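Local coordinates for bumblebee peptidoglycan recognition protein SA (Bombus, PDB 5XZ4) that probably acts as an innate immune receptor that binds bacterial peptidoglycan, preferring the Dap-type over the Lys-type, at residues N25-P30 and K101-G106; F74-D79 and L121-A126; G145-Q148 and T152-P155. All coordinates share one frame; numbering follows the deposited sequence.

Interaction 1 of 3, residues N25-P30 and K101-G106; sequences NYLIIP and KSVGIG. With SO4 (sulfate ion), chain D.
Leu27 packs the loop ahead of strand 31-38 over the start of strand 102-107, in the central sheet of the peptidoglycan recognition fold. Its isobutyl end does the touching. CD1 rests on the main chain, 3.7 Å from Ser102 O, and reaches on to the side chain of Val103, where Leu27 CD1 and Val103 CG1 lie 4.3 Å apart. The second branch turns to the preceding residue, Leu27 CD2 standing 4.2 Å from Lys101 N. With CG anti to the carbonyl carbon (chi1 -66°), both methyls are carried toward the strand. No hydrogen bond joins the two segments; the meeting is one buried leucine against a strand end.

Tyr26, one residue earlier, does not touch the strand. Its hydroxyl OH donates to sulfate O2 at 2.9 Å, the oxygen lying at the ring edge and in the ring plane. Ser23 OG, Ile24 N and Arg90 NH2 also bind this ion, which probably comes from the crystallisation liquor.

Backbone bonds from Asn25 to Glu91 and from Leu27 to Asn89 tie this segment to the loop that carries Asn89 and Glu91. Ser102 points its side chain away from Leu27 and bonds Tyr98 O. Beyond it the strand is paired on both sides: Val103 with Tyr33 and Ile35 of strand 31-38, Gly104 with Phe74 of strand 74-76.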
loop_
_atom_site.group_PDB
_atom_site.type_symbol
_atom_site.label_atom_id
_atom_site.label_comp_id
_atom_site.label_asym_id
_atom_site.label_seq_id
_atom_site.Cartn_x
_atom_site.Cartn_y
_atom_site.Cartn_z
ATOM N N ASN A 25 8.967 9.293 -11.731
ATOM C CA ASN A 25 10.264 8.638 -11.849
ATOM C C ASN A 25 10.249 7.165 -11.385
ATOM O O ASN A 25 9.422 6.763 -10.575
ATOM C CB ASN A 25 11.315 9.451 -11.093
ATOM C CG ASN A 25 11.649 10.772 -11.784
ATOM O OD1 ASN A 25 12.249 11.650 -11.173
ATOM N ND2 ASN A 25 11.287 10.911 -13.058
ATOM N N TYR A 26 11.152 6.368 -11.953
ATOM C CA TYR A 26 11.147 4.922 -11.768
ATOM C C TYR A 26 12.041 4.444 -10.622
ATOM O O TYR A 26 13.160 4.968 -10.461
ATOM C CB TYR A 26 11.622 4.236 -13.049
ATOM C CG TYR A 26 10.760 4.447 -14.282
ATOM C CD1 TYR A 26 9.481 5.051 -14.199
ATOM C CD2 TYR A 26 11.200 4.003 -15.540
ATOM C CE1 TYR A 26 8.694 5.247 -15.332
ATOM C CE2 TYR A 26 10.405 4.178 -16.672
ATOM C CZ TYR A 26 9.160 4.796 -16.559
ATOM O OH TYR A 26 8.379 4.972 -17.685
ATOM N N LEU A 27 11.541 3.465 -9.851
ATOM C CA LEU A 27 12.295 2.760 -8.794
ATOM C C LEU A 27 13.383 1.883 -9.385
ATOM O O LEU A 27 13.245 1.356 -10.494
ATOM C CB LEU A 27 11.388 1.821 -7.985
ATOM C CG LEU A 27 10.317 2.527 -7.154
ATOM C CD1 LEU A 27 9.370 1.510 -6.557
ATOM C CD2 LEU A 27 10.924 3.415 -6.070
ATOM N N ILE A 28 14.447 1.690 -8.619
ATOM C CA ILE A 28 15.408 0.622 -8.928
ATOM C C ILE A 28 14.842 -0.721 -8.406
ATOM O O ILE A 28 14.297 -0.796 -7.288
ATOM C CB ILE A 28 16.761 0.965 -8.281
ATOM C CG1 ILE A 28 17.301 2.255 -8.895
ATOM C CG2 ILE A 28 17.738 -0.202 -8.398
ATOM C CD1 ILE A 28 18.079 2.046 -10.174
ATOM N N ILE A 29 14.935 -1.766 -9.238
ATOM C CA ILE A 29 14.335 -3.110 -8.982
ATOM C C ILE A 29 15.485 -4.130 -8.965
ATOM O O ILE A 29 16.320 -4.070 -9.865
ATOM C CB ILE A 29 13.240 -3.504 -10.039
ATOM C CG1 ILE A 29 11.812 -3.125 -9.576
ATOM C CG2 ILE A 29 13.025 -5.006 -10.192
ATOM C CD1 ILE A 29 11.452 -1.679 -9.372
ATOM N N PRO A 30 15.561 -5.047 -7.983
ATOM C CA PRO A 30 14.532 -5.292 -6.956
ATOM C C PRO A 30 14.569 -4.318 -5.780
ATOM O O PRO A 30 15.610 -3.741 -5.451
ATOM C CB PRO A 30 14.827 -6.735 -6.501
ATOM C CG PRO A 30 16.287 -6.919 -6.768
ATOM C CD PRO A 30 16.586 -6.120 -8.011
ATOM N N LYS A 101 12.800 3.838 -2.391
ATOM C CA LYS A 101 13.365 2.543 -2.024
ATOM C C LYS A 101 12.364 1.578 -1.414
ATOM O O LYS A 101 12.725 0.635 -0.710
ATOM C CB LYS A 101 14.651 2.704 -1.183
ATOM C CG LYS A 101 14.505 3.522 0.091
ATOM C CD LYS A 101 15.805 3.532 0.888
ATOM C CE LYS A 101 15.668 4.421 2.105
ATOM N NZ LYS A 101 16.983 4.622 2.769
ATOM N N SER A 102 11.082 1.791 -1.720
ATOM C CA SER A 102 10.029 0.962 -1.170
ATOM C C SER A 102 8.826 0.971 -2.078
ATOM O O SER A 102 8.730 1.822 -2.964
ATOM C CB SER A 102 9.619 1.496 0.202
ATOM O OG SER A 102 8.841 2.698 0.083
ATOM N N VAL A 103 7.947 0.012 -1.836
ATOM C CA VAL A 103 6.535 0.147 -2.222
ATOM C C VAL A 103 5.725 0.358 -0.959
ATOM O O VAL A 103 6.027 -0.224 0.097
ATOM C CB VAL A 103 6.009 -1.026 -3.081
ATOM C CG1 VAL A 103 6.566 -0.948 -4.493
ATOM C CG2 VAL A 103 6.328 -2.347 -2.432
ATOM N N GLY A 104 4.699 1.204 -1.084
ATOM C CA GLY A 104 3.827 1.561 0.049
ATOM C C GLY A 104 2.448 0.958 -0.135
ATOM O O GLY A 104 1.804 1.205 -1.149
ATOM N N ILE A 105 2.024 0.130 0.814
ATOM C CA ILE A 105 0.744 -0.614 0.709
ATOM C C ILE A 105 -0.211 0.018 1.699
ATOM O O ILE A 105 0.027 0.016 2.906
ATOM C CB ILE A 105 0.906 -2.109 1.068
ATOM C CG1 ILE A 105 1.869 -2.810 0.097
ATOM C CG2 ILE A 105 -0.455 -2.808 1.034
ATOM C CD1 ILE A 105 2.176 -4.269 0.456
ATOM N N GLY A 106 -1.287 0.619 1.166
ATOM C CA GLY A 106 -2.313 1.264 2.026
ATOM C C GLY A 106 -3.504 0.350 2.274
ATOM O O GLY A 106 -4.270 0.072 1.338
HETATM S S SO4 D . 5.486 7.409 -16.784
HETATM O O1 SO4 D . 4.253 7.967 -17.395
HETATM O O2 SO4 D . 5.758 6.068 -17.343
HETATM O O3 SO4 D . 6.644 8.244 -17.167
HETATM O O4 SO4 D . 5.356 7.325 -15.300
#

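Interaction 2 of 3, residues F74-D79 and L121-A126; sequences FLIGGD and LNAAHA
Ala123 and Ala124 turn one side of helix 118-134 to Ile76 of strand 74-76 and make the contact between them. Two residues before Ala123, Leu121 points its side chain away from the strand, onto Leu159, Gln162 and Trp166, while its carbonyl supports the helical turn, with His125 N 2.9 Å from Leu121 O.

Ala123 points its methyl at the strand, and Ala123 CB meets the branch methyl Ile76 CG2 at 4.1 Å. Ala124 takes the other arm of the same isoleucine: Ile76 CD1 lies 3.9 Å from Ala124 CA and Ile76 CG1 lies 4.0 Å from Ala124 CB. The isoleucine thus straddles two successive helix residues, its CG1 anti to the carbonyl carbon (chi1 -49°) and CG2 anti to the backbone N. With alanines on the helix side, Ile76 CA and Ala124 CA can lie 6.7 Å apart. No hydrogen bond crosses between the two segments; the meeting is wholly apolar, methyl and methylene against methyl.

This is helix-on-sheet packing in the alpha/beta fold of the family. Helix 118-134 lies on the face that Ile76 points to, and Ile105 and Phe107 of the neighbouring strand 102-107 continue that apolar surface.

Ala126 closes the turn begun at Asn122, its N 2.9 Å from Asn122 O, and four residues on, Cys130 bonds this helix to Cys7 by a disulfide.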
loop_
_atom_site.group_PDB
_atom_site.type_symbol
_atom_site.label_atom_id
_atom_site.label_comp_id
_atom_site.label_asym_id
_atom_site.label_seq_id
_atom_site.Cartn_x
_atom_site.Cartn_y
_atom_site.Cartn_z
ATOM N N PHE A 74 0.076 0.438 -3.812
ATOM C CA PHE A 74 -1.102 -0.431 -3.869
ATOM C C PHE A 74 -2.011 -0.130 -2.684
ATOM O O PHE A 74 -1.537 0.338 -1.637
ATOM C CB PHE A 74 -0.678 -1.928 -3.755
ATOM C CG PHE A 74 0.200 -2.412 -4.883
ATOM C CD1 PHE A 74 -0.353 -2.903 -6.055
ATOM C CD2 PHE A 74 1.591 -2.392 -4.773
ATOM C CE1 PHE A 74 0.459 -3.331 -7.102
ATOM C CE2 PHE A 74 2.401 -2.844 -5.823
ATOM C CZ PHE A 74 1.838 -3.305 -6.982
ATOM N N LEU A 75 -3.300 -0.441 -2.868
ATOM C CA LEU A 75 -4.275 -0.435 -1.751
ATOM C C LEU A 75 -4.781 -1.833 -1.514
ATOM O O LEU A 75 -4.851 -2.656 -2.478
ATOM C CB LEU A 75 -5.481 0.488 -2.006
ATOM C CG LEU A 75 -5.192 1.946 -2.362
ATOM C CD1 LEU A 75 -6.510 2.633 -2.749
ATOM C CD2 LEU A 75 -4.545 2.672 -1.221
ATOM N N ILE A 76 -5.125 -2.131 -0.267
ATOM C CA ILE A 76 -5.805 -3.400 0.074
ATOM C C ILE A 76 -7.240 -3.063 0.496
ATOM O O ILE A 76 -7.447 -2.310 1.448
ATOM C CB ILE A 76 -5.097 -4.184 1.225
ATOM C CG1 ILE A 76 -3.578 -4.334 0.984
ATOM C CG2 ILE A 76 -5.805 -5.536 1.473
ATOM C CD1 ILE A 76 -3.222 -5.202 -0.206
ATOM N N GLY A 77 -8.215 -3.622 -0.220
ATOM C CA GLY A 77 -9.622 -3.454 0.139
ATOM C C GLY A 77 -10.142 -4.481 1.120
ATOM O O GLY A 77 -9.629 -5.614 1.193
ATOM N N GLY A 78 -11.205 -4.141 1.848
ATOM C CA GLY A 78 -11.892 -5.108 2.710
ATOM C C GLY A 78 -12.651 -6.183 1.928
ATOM O O GLY A 78 -13.147 -7.161 2.524
ATOM N N ASP A 79 -12.739 -6.002 0.605
ATOM C CA ASP A 79 -13.177 -7.071 -0.314
ATOM C C ASP A 79 -12.101 -8.160 -0.523
ATOM O O ASP A 79 -12.376 -9.171 -1.187
ATOM C CB ASP A 79 -13.609 -6.465 -1.669
ATOM C CG ASP A 79 -12.473 -5.756 -2.410
ATOM O OD1 ASP A 79 -11.360 -5.573 -1.854
ATOM O OD2 ASP A 79 -12.684 -5.370 -3.583
ATOM N N LEU A 121 -5.279 -8.958 5.419
ATOM C CA LEU A 121 -3.914 -9.380 5.731
ATOM C C LEU A 121 -3.402 -10.440 4.759
ATOM O O LEU A 121 -2.239 -10.368 4.322
ATOM C CB LEU A 121 -3.845 -9.905 7.147
ATOM C CG LEU A 121 -3.841 -8.824 8.216
ATOM C CD1 LEU A 121 -4.280 -9.501 9.499
ATOM C CD2 LEU A 121 -2.446 -8.176 8.296
ATOM N N ASN A 122 -4.257 -11.393 4.397
ATOM C CA ASN A 122 -3.857 -12.430 3.459
ATOM C C ASN A 122 -3.557 -11.860 2.071
ATOM O O ASN A 122 -2.581 -12.256 1.432
ATOM C CB ASN A 122 -4.898 -13.547 3.390
ATOM C CG ASN A 122 -4.340 -14.813 2.777
ATOM O OD1 ASN A 122 -4.342 -14.953 1.565
ATOM N ND2 ASN A 122 -3.838 -15.736 3.613
ATOM N N ALA A 123 -4.368 -10.921 1.602
ATOM C CA ALA A 123 -4.107 -10.287 0.299
ATOM C C ALA A 123 -2.765 -9.552 0.286
ATOM O O ALA A 123 -1.970 -9.668 -0.662
ATOM C CB ALA A 123 -5.243 -9.333 -0.089
ATOM N N ALA A 124 -2.495 -8.793 1.346
ATOM C CA ALA A 124 -1.218 -8.078 1.426
ATOM C C ALA A 124 -0.013 -9.033 1.516
ATOM O O ALA A 124 1.007 -8.816 0.843
ATOM C CB ALA A 124 -1.223 -7.144 2.619
ATOM N N HIS A 125 -0.141 -10.070 2.331
ATOM C CA HIS A 125 1.005 -10.993 2.476
ATOM C C HIS A 125 1.231 -11.771 1.173
ATOM O O HIS A 125 2.386 -11.987 0.787
ATOM C CB HIS A 125 0.792 -11.921 3.662
ATOM C CG HIS A 125 2.049 -12.518 4.217
ATOM N ND1 HIS A 125 3.266 -11.866 4.293
ATOM C CD2 HIS A 125 2.228 -13.732 4.793
ATOM C CE1 HIS A 125 4.141 -12.674 4.893
ATOM N NE2 HIS A 125 3.529 -13.800 5.202
ATOM N N ALA A 126 0.140 -12.121 0.476
ATOM C CA ALA A 126 0.238 -12.821 -0.823
ATOM C C ALA A 126 0.876 -11.900 -1.868
ATOM O O ALA A 126 1.697 -12.336 -2.695
ATOM C CB ALA A 126 -1.124 -13.335 -1.286
#

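Interaction 3 of 3, residues G145-Q148 and T152-P155; sequences GAKQ and TMSP
Ala146 and Lys147 pack against the returning chain of Thr152 to Pro155 through methyl groups, backbone and the aliphatic chain of Lys147. The methyl Ala146 CB sits 3.5 Å from Ser154 O and 3.8 Å from Thr152 CG2. That same carbonyl takes the one direct hydrogen bond across the contact, Lys147 N to Ser154 O at 2.8 Å, a weak one because it is bent to 124°. Lys147 CB lies 3.3 Å from Thr152 O, and the lysine chain then runs alongside the returning chain, bending at chi3, until NZ and Met153 O share a water, which accepts from the amine and donates to the carbonyl. Pro155, after a cis peptide bond, lays its ring edge CD 3.9 Å from Ala146 N.

Thr152 uses its two branches differently: CG2 meets Ala146 and Lys147 across the contact, and OG1 holds its own segment. With OG1 anti to the backbone N (chi1 -174°), it accepts from Ser154 N at 3.1 Å, nearly straight at 160°, forming an ST turn. Replaced by an alanine here, the side chain loses both branches, and Ser154 N would probably be left without this acceptor while a gap opened beside Ala146.

In the next shell, Gln148 OE1 accepts from Gly145 N at 2.9 Å, the donor lying above the carbonyl plane, and is itself held by Gln160 NE2 and Trp169 NE1. Ser154 OG is bonded to His37 ND1 and His38 N of the central sheet. In zinc amidases of this family a metal-binding cysteine precedes the corresponding proline; a serine bonded to His37 is consistent with a receptor that recognises peptidoglycan without that zinc site.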
loop_
_atom_site.group_PDB
_atom_site.type_symbol
_atom_site.label_atom_id
_atom_site.label_comp_id
_atom_site.label_asym_id
_atom_site.label_seq_id
_atom_site.Cartn_x
_atom_site.Cartn_y
_atom_site.Cartn_z
ATOM N N GLY A 145 6.162 -0.917 9.384
ATOM C CA GLY A 145 5.021 0.024 9.462
ATOM C C GLY A 145 5.542 1.433 9.268
ATOM O O GLY A 145 6.666 1.742 9.695
ATOM N N ALA A 146 4.724 2.304 8.667
ATOM C CA ALA A 146 5.147 3.706 8.457
ATOM C C ALA A 146 5.662 4.419 9.721
ATOM O O ALA A 146 6.679 5.140 9.667
ATOM C CB ALA A 146 4.008 4.508 7.833
ATOM N N LYS A 147 4.991 4.165 10.849
ATOM C CA LYS A 147 5.331 4.815 12.120
ATOM C C LYS A 147 6.757 4.508 12.604
ATOM O O LYS A 147 7.265 5.226 13.440
ATOM C CB LYS A 147 4.323 4.446 13.227
ATOM C CG LYS A 147 4.235 2.961 13.591
ATOM C CD LYS A 147 3.111 2.664 14.583
ATOM C CE LYS A 147 3.340 3.336 15.924
ATOM N NZ LYS A 147 2.176 3.264 16.846
ATOM N N GLN A 148 7.381 3.445 12.088
ATOM C CA GLN A 148 8.750 3.072 12.484
ATOM C C GLN A 148 9.797 3.999 11.883
ATOM O O GLN A 148 10.910 4.091 12.420
ATOM C CB GLN A 148 9.044 1.637 12.050
ATOM C CG GLN A 148 8.222 0.614 12.789
ATOM C CD GLN A 148 8.521 -0.800 12.334
ATOM O OE1 GLN A 148 7.672 -1.476 11.764
ATOM N NE2 GLN A 148 9.743 -1.266 12.619
ATOM N N THR A 152 4.136 9.565 12.336
ATOM C CA THR A 152 2.774 9.256 11.907
ATOM C C THR A 152 2.204 8.184 12.830
ATOM O O THR A 152 2.975 7.419 13.452
ATOM C CB THR A 152 2.742 8.744 10.449
ATOM O OG1 THR A 152 1.376 8.598 10.048
ATOM C CG2 THR A 152 3.511 7.394 10.258
ATOM N N MET A 153 0.876 8.105 12.916
ATOM C CA MET A 153 0.244 6.950 13.576
ATOM C C MET A 153 -0.011 5.763 12.623
ATOM O O MET A 153 -0.254 4.643 13.077
ATOM C CB MET A 153 -1.005 7.356 14.380
ATOM C CG MET A 153 -0.678 8.173 15.641
ATOM S SD MET A 153 0.376 7.358 16.875
ATOM C CE MET A 153 -0.829 6.389 17.777
ATOM N N SER A 154 0.122 6.004 11.317
ATOM C CA SER A 154 -0.031 4.948 10.283
ATOM C C SER A 154 0.978 3.794 10.547
ATOM O O SER A 154 2.169 4.069 10.810
ATOM C CB SER A 154 0.190 5.594 8.919
ATOM O OG SER A 154 -0.020 4.647 7.877
ATOM N N PRO A 155 0.567 2.514 10.498
ATOM C CA PRO A 155 -0.667 1.986 9.926
ATOM C C PRO A 155 -1.772 1.740 10.957
ATOM O O PRO A 155 -2.686 0.946 10.700
ATOM C CB PRO A 155 -0.184 0.636 9.350
ATOM C CG PRO A 155 0.809 0.169 10.388
ATOM C CD PRO A 155 1.555 1.435 10.730
HETATM O O HOH W 1 -0.281 3.815 15.725
#

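In the fold
Interactions 1 and 2 are buried and apolar, whereas interaction 3 is only partly buried and mixes methyl packing with a weak backbone bond and a water bridge. The first two reach neighbouring strands of one sheet: Gly106 N lies 2.8 Å from Phe74 O, a probable hydrogen bond, and Ile105 CG2 packs 3.5 Å from Ile76 CG1. They stand on opposite sides of the chain's centre, one where a loop covers a strand end, the other where a helix covers a sheet face. Interaction 3 touches neither; it lies beyond edge strand 141-145, a short loop folded back on itself before helix 157-163. The three centres are each about 17 Å apart.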